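Long-range contact in endoglucanase (Humicola insolens, PDB 1DYS), which hydrolyses internal beta-1,4-glucosidic linkages of cellulose as a family 6 glycoside hydrolase, and so probably takes part in recycling plant biomass: residues Y17-R31 and G328-Q340. Sequence-based numbering, arbitrary orientation.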
loop_
_atom_site.group_PDB
_atom_site.type_symbol
_atom_site.label_atom_id
_atom_site.label_comp_id
_atom_site.label_asym_id
_atom_site.label_seq_id
_atom_site.Cartn_x
_atom_site.Cartn_y
_atom_site.Cartn_z
ATOM N N TYR A 17 -14.124 -8.346 6.494
ATOM C CA TYR A 17 -13.688 -8.224 7.874
ATOM C C TYR A 17 -14.114 -9.404 8.713
ATOM O O TYR A 17 -13.400 -9.990 9.537
ATOM C CB TYR A 17 -14.278 -6.934 8.447
ATOM C CG TYR A 17 -13.957 -6.566 9.863
ATOM C CD1 TYR A 17 -12.696 -6.718 10.425
ATOM C CD2 TYR A 17 -14.970 -6.035 10.670
ATOM C CE1 TYR A 17 -12.462 -6.326 11.736
ATOM C CE2 TYR A 17 -14.743 -5.650 11.984
ATOM C CZ TYR A 17 -13.483 -5.805 12.493
ATOM O OH TYR A 17 -13.197 -5.426 13.785
ATOM N N SER A 18 -15.380 -9.815 8.630
ATOM C CA SER A 18 -15.854 -11.001 9.343
ATOM C C SER A 18 -15.049 -12.253 9.028
ATOM O O SER A 18 -14.735 -13.041 9.925
ATOM C CB SER A 18 -17.341 -11.178 8.981
ATOM O OG SER A 18 -18.153 -10.468 9.900
ATOM N N SER A 19 -14.618 -12.419 7.777
ATOM C CA SER A 19 -13.775 -13.562 7.430
ATOM C C SER A 19 -12.420 -13.515 8.129
ATOM O O SER A 19 -11.932 -14.512 8.676
ATOM C CB SER A 19 -13.609 -13.652 5.901
ATOM O OG SER A 19 -14.853 -13.915 5.299
ATOM N N LYS A 20 -11.825 -12.315 8.147
ATOM C CA LYS A 20 -10.527 -12.143 8.778
ATOM C C LYS A 20 -10.581 -12.410 10.280
ATOM O O LYS A 20 -9.659 -12.991 10.858
ATOM C CB LYS A 20 -10.009 -10.725 8.523
ATOM C CG LYS A 20 -9.827 -10.455 7.020
ATOM C CD LYS A 20 -9.208 -9.077 6.915
ATOM C CE LYS A 20 -9.422 -8.369 5.620
ATOM N NZ LYS A 20 -8.639 -7.104 5.567
ATOM N N LEU A 21 -11.678 -12.073 10.923
ATOM C CA LEU A 21 -11.889 -12.306 12.342
ATOM C C LEU A 21 -11.955 -13.787 12.701
ATOM O O LEU A 21 -11.791 -14.109 13.878
ATOM C CB LEU A 21 -13.199 -11.651 12.815
ATOM C CG LEU A 21 -13.003 -10.159 13.042
ATOM C CD1 LEU A 21 -14.349 -9.433 13.188
ATOM C CD2 LEU A 21 -12.133 -9.851 14.260
ATOM N N ASP A 22 -12.257 -14.618 11.705
ATOM C CA ASP A 22 -12.231 -16.063 12.011
ATOM C C ASP A 22 -10.888 -16.469 12.592
ATOM O O ASP A 22 -10.814 -17.276 13.532
ATOM C CB ASP A 22 -12.578 -16.915 10.793
ATOM C CG ASP A 22 -13.460 -18.078 11.206
ATOM O OD1 ASP A 22 -14.532 -17.779 11.770
ATOM O OD2 ASP A 22 -13.067 -19.251 10.973
ATOM N N GLN A 23 -9.779 -15.878 12.111
ATOM C CA GLN A 23 -8.471 -16.177 12.685
ATOM C C GLN A 23 -8.469 -15.862 14.171
ATOM O O GLN A 23 -7.933 -16.622 14.990
ATOM C CB GLN A 23 -7.379 -15.344 11.994
ATOM C CG GLN A 23 -5.998 -15.594 12.587
ATOM C CD GLN A 23 -4.881 -14.992 11.758
ATOM O OE1 GLN A 23 -3.705 -15.152 12.113
ATOM N NE2 GLN A 23 -5.189 -14.310 10.669
ATOM N N THR A 24 -9.105 -14.733 14.550
ATOM C CA THR A 24 -9.129 -14.337 15.957
ATOM C C THR A 24 -9.935 -15.315 16.784
ATOM O O THR A 24 -9.560 -15.699 17.886
ATOM C CB THR A 24 -9.692 -12.896 16.125
ATOM O OG1 THR A 24 -9.119 -12.085 15.080
ATOM C CG2 THR A 24 -9.311 -12.293 17.457
ATOM N N ARG A 25 -11.108 -15.663 16.287
ATOM C CA ARG A 25 -11.968 -16.643 16.921
ATOM C C ARG A 25 -11.218 -17.965 17.037
ATOM O O ARG A 25 -11.245 -18.465 18.160
ATOM C CB ARG A 25 -13.229 -16.906 16.094
ATOM C CG ARG A 25 -14.381 -17.374 16.989
ATOM C CD ARG A 25 -15.553 -17.724 16.013
ATOM N NE ARG A 25 -15.023 -18.913 15.334
ATOM C CZ ARG A 25 -15.127 -20.091 15.971
ATOM N NH1 ARG A 25 -15.742 -20.279 17.131
ATOM N NH2 ARG A 25 -14.543 -21.080 15.342
ATOM N N GLN A 26 -10.554 -18.421 15.975
ATOM C CA GLN A 26 -9.734 -19.633 16.139
ATOM C C GLN A 26 -8.652 -19.492 17.199
ATOM O O GLN A 26 -8.415 -20.428 17.988
ATOM C CB GLN A 26 -9.057 -19.942 14.786
ATOM C CG GLN A 26 -10.076 -20.398 13.732
ATOM C CD GLN A 26 -9.501 -20.371 12.335
ATOM O OE1 GLN A 26 -10.184 -20.393 11.309
ATOM N NE2 GLN A 26 -8.181 -20.301 12.194
ATOM N N ALA A 27 -7.943 -18.367 17.297
ATOM C CA ALA A 27 -6.876 -18.169 18.273
ATOM C C ALA A 27 -7.380 -18.279 19.699
ATOM O O ALA A 27 -6.813 -18.990 20.546
ATOM C CB ALA A 27 -6.161 -16.836 18.048
ATOM N N PHE A 28 -8.505 -17.640 20.011
ATOM C CA PHE A 28 -9.093 -17.720 21.338
ATOM C C PHE A 28 -9.513 -19.164 21.622
ATOM O O PHE A 28 -9.142 -19.689 22.671
ATOM C CB PHE A 28 -10.306 -16.800 21.472
ATOM C CG PHE A 28 -9.943 -15.372 21.771
ATOM C CD1 PHE A 28 -9.113 -15.019 22.823
ATOM C CD2 PHE A 28 -10.425 -14.386 20.912
ATOM C CE1 PHE A 28 -8.789 -13.689 23.054
ATOM C CE2 PHE A 28 -10.109 -13.051 21.162
ATOM C CZ PHE A 28 -9.315 -12.704 22.210
ATOM N N LEU A 29 -10.198 -19.813 20.679
ATOM C CA LEU A 29 -10.597 -21.203 20.898
ATOM C C LEU A 29 -9.397 -22.079 21.262
ATOM O O LEU A 29 -9.442 -22.842 22.242
ATOM C CB LEU A 29 -11.258 -21.777 19.666
ATOM C CG LEU A 29 -12.744 -21.801 19.453
ATOM C CD1 LEU A 29 -13.086 -22.690 18.278
ATOM C CD2 LEU A 29 -13.515 -22.153 20.698
ATOM N N SER A 30 -8.287 -21.936 20.558
ATOM C CA SER A 30 -7.066 -22.695 20.760
ATOM C C SER A 30 -6.358 -22.555 22.090
ATOM O O SER A 30 -5.370 -23.239 22.401
ATOM C CB SER A 30 -6.114 -22.324 19.608
ATOM O OG SER A 30 -6.740 -22.708 18.382
ATOM N N ARG A 31 -6.787 -21.646 22.943
ATOM C CA ARG A 31 -6.288 -21.447 24.286
ATOM C C ARG A 31 -7.407 -21.769 25.276
ATOM O O ARG A 31 -7.319 -21.417 26.450
ATOM C CB ARG A 31 -5.744 -20.043 24.497
ATOM C CG ARG A 31 -4.650 -19.728 23.475
ATOM C CD ARG A 31 -3.963 -18.439 23.841
ATOM N NE ARG A 31 -4.897 -17.325 24.066
ATOM C CZ ARG A 31 -4.972 -16.331 23.173
ATOM N NH1 ARG A 31 -4.221 -16.378 22.072
ATOM N NH2 ARG A 31 -5.804 -15.330 23.402
ATOM N N GLY A 328 -3.361 -1.911 6.693
ATOM C CA GLY A 328 -4.376 -2.765 6.144
ATOM C C GLY A 328 -4.114 -4.256 6.345
ATOM O O GLY A 328 -5.047 -4.993 6.067
ATOM N N MET A 329 -2.934 -4.674 6.797
ATOM C CA MET A 329 -2.635 -6.092 6.992
ATOM C C MET A 329 -3.232 -6.537 8.335
ATOM O O MET A 329 -3.276 -5.736 9.259
ATOM C CB MET A 329 -1.116 -6.235 6.981
ATOM C CG MET A 329 -0.403 -7.127 6.021
ATOM S SD MET A 329 -0.743 -6.913 4.282
ATOM C CE MET A 329 0.841 -6.356 3.648
ATOM N N TRP A 330 -3.740 -7.755 8.405
ATOM C CA TRP A 330 -4.355 -8.244 9.630
ATOM C C TRP A 330 -3.319 -8.392 10.734
ATOM O O TRP A 330 -2.193 -8.853 10.548
ATOM C CB TRP A 330 -5.007 -9.590 9.325
ATOM C CG TRP A 330 -5.856 -10.003 10.491
ATOM C CD1 TRP A 330 -5.644 -11.002 11.369
ATOM C CD2 TRP A 330 -7.110 -9.391 10.846
ATOM N NE1 TRP A 330 -6.681 -11.083 12.301
ATOM C CE2 TRP A 330 -7.589 -10.092 11.958
ATOM C CE3 TRP A 330 -7.864 -8.329 10.349
ATOM C CZ2 TRP A 330 -8.785 -9.780 12.608
ATOM C CZ3 TRP A 330 -9.067 -8.011 10.959
ATOM C CH2 TRP A 330 -9.514 -8.725 12.099
ATOM N N PHE A 331 -3.686 -7.927 11.921
ATOM C CA PHE A 331 -2.827 -7.880 13.095
ATOM C C PHE A 331 -3.589 -8.612 14.203
ATOM O O PHE A 331 -4.289 -7.959 14.986
ATOM C CB PHE A 331 -2.545 -6.411 13.437
ATOM C CG PHE A 331 -1.578 -6.136 14.560
ATOM C CD1 PHE A 331 -0.897 -7.157 15.206
ATOM C CD2 PHE A 331 -1.320 -4.827 14.942
ATOM C CE1 PHE A 331 0.004 -6.893 16.229
ATOM C CE2 PHE A 331 -0.435 -4.543 15.967
ATOM C CZ PHE A 331 0.220 -5.582 16.600
ATOM N N ASP A 332 -3.466 -9.953 14.153
ATOM C CA ASP A 332 -4.343 -10.736 15.030
ATOM C C ASP A 332 -4.144 -10.528 16.507
ATOM O O ASP A 332 -5.151 -10.558 17.232
ATOM C CB ASP A 332 -4.282 -12.207 14.595
ATOM C CG ASP A 332 -5.490 -12.958 15.128
ATOM O OD1 ASP A 332 -6.583 -12.681 14.599
ATOM O OD2 ASP A 332 -5.317 -13.811 16.035
ATOM N N ALA A 333 -2.931 -10.241 17.009
ATOM C CA ALA A 333 -2.809 -9.968 18.434
ATOM C C ALA A 333 -3.580 -8.686 18.828
ATOM O O ALA A 333 -4.033 -8.571 19.962
ATOM C CB ALA A 333 -1.332 -9.811 18.787
ATOM N N TYR A 334 -3.615 -7.756 17.880
ATOM C CA TYR A 334 -4.364 -6.528 18.145
ATOM C C TYR A 334 -5.864 -6.823 18.188
ATOM O O TYR A 334 -6.530 -6.258 19.066
ATOM C CB TYR A 334 -3.976 -5.472 17.122
ATOM C CG TYR A 334 -4.382 -4.076 17.501
ATOM C CD1 TYR A 334 -5.698 -3.673 17.286
ATOM C CD2 TYR A 334 -3.515 -3.154 18.038
ATOM C CE1 TYR A 334 -6.124 -2.390 17.607
ATOM C CE2 TYR A 334 -3.899 -1.873 18.360
ATOM C CZ TYR A 334 -5.218 -1.501 18.137
ATOM O OH TYR A 334 -5.612 -0.235 18.477
ATOM N N ALA A 335 -6.326 -7.648 17.249
ATOM C CA ALA A 335 -7.713 -8.075 17.238
ATOM C C ALA A 335 -8.070 -8.834 18.525
ATOM O O ALA A 335 -9.118 -8.535 19.116
ATOM C CB ALA A 335 -8.015 -8.967 16.049
ATOM N N GLN A 336 -7.188 -9.662 19.038
ATOM C CA GLN A 336 -7.433 -10.324 20.332
ATOM C C GLN A 336 -7.527 -9.285 21.428
ATOM O O GLN A 336 -8.449 -9.302 22.266
ATOM C CB GLN A 336 -6.322 -11.373 20.597
ATOM C CG GLN A 336 -6.399 -12.540 19.625
ATOM C CD GLN A 336 -5.225 -13.479 19.874
ATOM O OE1 GLN A 336 -5.042 -13.861 21.043
ATOM N NE2 GLN A 336 -4.465 -13.803 18.846
ATOM N N MET A 337 -6.666 -8.269 21.473
ATOM C CA MET A 337 -6.712 -7.206 22.449
ATOM C C MET A 337 -8.028 -6.439 22.421
ATOM O O MET A 337 -8.697 -6.149 23.430
ATOM C CB MET A 337 -5.508 -6.261 22.315
ATOM C CG MET A 337 -5.652 -4.988 23.138
ATOM S SD MET A 337 -4.644 -3.582 22.609
ATOM C CE MET A 337 -5.519 -3.228 21.072
ATOM N N LEU A 338 -8.488 -6.101 21.193
ATOM C CA LEU A 338 -9.737 -5.346 21.092
ATOM C C LEU A 338 -10.895 -6.203 21.660
ATOM O O LEU A 338 -11.834 -5.617 22.197
ATOM C CB LEU A 338 -10.076 -4.971 19.656
ATOM C CG LEU A 338 -9.148 -3.907 19.011
ATOM C CD1 LEU A 338 -9.440 -3.917 17.517
ATOM C CD2 LEU A 338 -9.273 -2.544 19.647
ATOM N N THR A 339 -10.774 -7.508 21.512
ATOM C CA THR A 339 -11.852 -8.396 21.969
ATOM C C THR A 339 -11.845 -8.481 23.488
ATOM O O THR A 339 -12.871 -8.252 24.106
ATOM C CB THR A 339 -11.639 -9.797 21.395
ATOM O OG1 THR A 339 -11.633 -9.804 19.955
ATOM C CG2 THR A 339 -12.792 -10.712 21.825
ATOM N N GLN A 340 -10.705 -8.835 24.064
ATOM C CA GLN A 340 -10.627 -8.838 25.537
ATOM C C GLN A 340 -11.037 -7.521 26.166
ATOM O O GLN A 340 -11.542 -7.513 27.306
ATOM C CB GLN A 340 -9.185 -9.150 25.975
ATOM C CG GLN A 340 -8.624 -10.444 25.468
ATOM C CD GLN A 340 -7.155 -10.669 25.745
ATOM O OE1 GLN A 340 -6.814 -11.373 26.692
ATOM N NE2 GLN A 340 -6.279 -10.086 24.934
HETATM O O HOH W 1 -6.131 -7.531 6.275
#
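A chi1 of -170° turns the Trp-330 indole away from its own backbone N and onto helix 17-29, where Lys-20, whose CG is anti to its carbonyl carbon, sets CB over one face, 3.8 Å from the centroid of the six-membered ring, in a CH-pi contact. The far edge of the same ring takes Leu-21 CD2, 3.6 Å from Trp-330 CH2, and Tyr-17 CE1, both near the indole plane. Asp-332 OD1 accepts two bonds: Thr-24 OG1 donates to it across the contact at 2.6 Å, on the syn side but tilted out of the carboxylate plane, while Trp-330 NE1, 2.8 Å away and nearly straight at 167°, is met by the anti lone pair of Asp-332 OD1, which fixes the indole's rotation. A phenylalanine in place of Trp-330 would probably cost Asp-332 OD1 its indole N-H donor and open a gap beside Leu-21. The chain's first and last helices meet on the outer side of the parallel-stranded, distorted barrel of family 6, their axes 75° apart; Thr-24 is a knob among Asp-332, Ala-335, Gln-336 and Thr-339. Further along, Phe-28 receives Gln-336 CG over one face, and its CE2 lies 3.6 Å from Thr-339 CB. Arg-31 grips Gln-336 OE1 end-on with NH1 (2.8 Å) and NH2, the oxygen lying in the guanidinium plane, while Gln-336 NE2 donates to Asp-332 OD2 from above the carboxylate. Lys-20 NZ forms a salt bridge with Glu-314, which probably binds substrate, and donates to a water that in turn donates to Gly-328 O, 2.8 Å away.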